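Local structure of superoxide dismutase [Cu-Zn] (Bacteroidetes bacterium GWA2_30_7, 7B4O) at residues A[13-16]-A[21-24]. The protein probably catalyses the disproportionation of superoxide to oxygen and hydrogen peroxide, as a copper-zinc superoxide dismutase captured here with zinc in its metal sites. Residues are numbered along the deposited sequence; the frame is centred on the assembly and turned at random.
Sequences IYPT and VTGV
The water bridging I13 and G23 lies over one face of the Y14 ring, 3.8 Å above its plane and displaced toward the rim; the same ring stacks with Y14 of the second subunit, placing this end of the hairpin at the dimer contact. Strands 8-15 and 22-30 form the first antiparallel hairpin of the Greek-key beta-barrel characteristic of copper-zinc superoxide dismutases. I13 and G23 are a hydrogen-bonded pair, but unequally so: I13 N donates to G23 O at 2.9 Å and a fairly straight 163°, whereas the return bond from G23 N to I13 O is weak, 3.4 Å long. The water supplements it, donating to I13 O at 2.7 Å and accepting weakly from G23 N. With phi at 156°, G23 has backbone angles that suit a residue lacking CB, and CG1 of I13 packs against G23 N at 3.6 Å. A chi1 of 67° sets that CG1 between its own N and carbonyl carbon; from there CD1 extends to CG1 of V21, 4.1 Å away. Both side chains reach A145 of strand 143-151, and I13 also meets M123 and V125, so this apolar pair joins the barrel interior. Toward the turn, Y14 and T22 are abreast, and CA of T22 makes a CH···O contact with I13 O. Hydrogen bonding between the strands then lapses at P15: its N stands 3.1 Å from V21 O with no hydrogen to share, while its ring carbon CD lies 3.2 Å from that oxygen.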
loop_
_atom_site.group_PDB
_atom_site.type_symbol
_atom_site.label_atom_id
_atom_site.label_comp_id
_atom_site.label_asym_id
_atom_site.label_seq_id
_atom_site.Cartn_x
_atom_site.Cartn_y
_atom_site.Cartn_z
ATOM N N ILE A 13 -1.917 8.335 -0.243
ATOM C CA ILE A 13 -2.803 8.337 0.952
ATOM C C ILE A 13 -4.217 8.700 0.535
ATOM O O ILE A 13 -4.434 9.496 -0.418
ATOM C CB ILE A 13 -2.278 9.177 2.120
ATOM C CG1 ILE A 13 -2.271 10.661 1.790
ATOM C CG2 ILE A 13 -0.920 8.666 2.588
ATOM C CD1 ILE A 13 -1.999 11.511 3.005
ATOM N N TYR A 14 -5.139 8.050 1.226
ATOM C CA TYR A 14 -6.592 8.191 1.017
ATOM C C TYR A 14 -7.202 8.582 2.343
ATOM O O TYR A 14 -6.726 8.208 3.413
ATOM C CB TYR A 14 -7.155 6.890 0.467
ATOM C CG TYR A 14 -6.639 6.590 -0.908
ATOM C CD1 TYR A 14 -7.243 7.140 -2.025
ATOM C CD2 TYR A 14 -5.519 5.798 -1.086
ATOM C CE1 TYR A 14 -6.766 6.878 -3.296
ATOM C CE2 TYR A 14 -5.028 5.528 -2.348
ATOM C CZ TYR A 14 -5.653 6.071 -3.454
ATOM O OH TYR A 14 -5.162 5.800 -4.696
ATOM N N PRO A 15 -8.296 9.356 2.317
ATOM C CA PRO A 15 -8.877 9.828 3.553
ATOM C C PRO A 15 -9.513 8.678 4.346
ATOM O O PRO A 15 -10.060 7.735 3.767
ATOM C CB PRO A 15 -9.957 10.815 3.090
ATOM C CG PRO A 15 -10.294 10.345 1.709
ATOM C CD PRO A 15 -8.993 9.849 1.125
ATOM N N THR A 16 -9.510 8.811 5.664
ATOM C CA THR A 16 -10.448 8.050 6.518
ATOM C C THR A 16 -11.852 8.648 6.331
ATOM O O THR A 16 -11.980 9.724 5.697
ATOM C CB THR A 16 -9.977 8.004 7.973
ATOM O OG1 THR A 16 -9.917 9.354 8.427
ATOM C CG2 THR A 16 -8.619 7.335 8.103
ATOM N N VAL A 21 -8.654 14.244 2.939
ATOM C CA VAL A 21 -7.174 14.373 2.783
ATOM C C VAL A 21 -6.681 13.337 1.766
ATOM O O VAL A 21 -6.987 12.159 1.919
ATOM C CB VAL A 21 -6.462 14.202 4.140
ATOM C CG1 VAL A 21 -4.952 14.196 3.967
ATOM C CG2 VAL A 21 -6.886 15.260 5.142
ATOM N N THR A 22 -5.912 13.793 0.777
ATOM C CA THR A 22 -5.327 12.955 -0.288
ATOM C C THR A 22 -3.873 13.375 -0.509
ATOM O O THR A 22 -3.477 14.457 -0.046
ATOM C CB THR A 22 -6.096 13.090 -1.606
ATOM O OG1 THR A 22 -5.988 14.446 -2.059
ATOM C CG2 THR A 22 -7.550 12.708 -1.469
ATOM N N GLY A 23 -3.101 12.553 -1.209
ATOM C CA GLY A 23 -1.775 12.991 -1.645
ATOM C C GLY A 23 -0.840 11.840 -1.881
ATOM O O GLY A 23 -1.265 10.661 -1.805
ATOM N N VAL A 24 0.396 12.198 -2.167
ATOM C CA VAL A 24 1.459 11.224 -2.517
ATOM C C VAL A 24 2.690 11.550 -1.682
ATOM O O VAL A 24 3.069 12.740 -1.571
ATOM C CB VAL A 24 1.772 11.230 -4.026
ATOM C CG1 VAL A 24 2.846 10.212 -4.372
ATOM C CG2 VAL A 24 0.524 11.007 -4.866
HETATM O O HOH W 1 -4.833 10.205 -2.973
#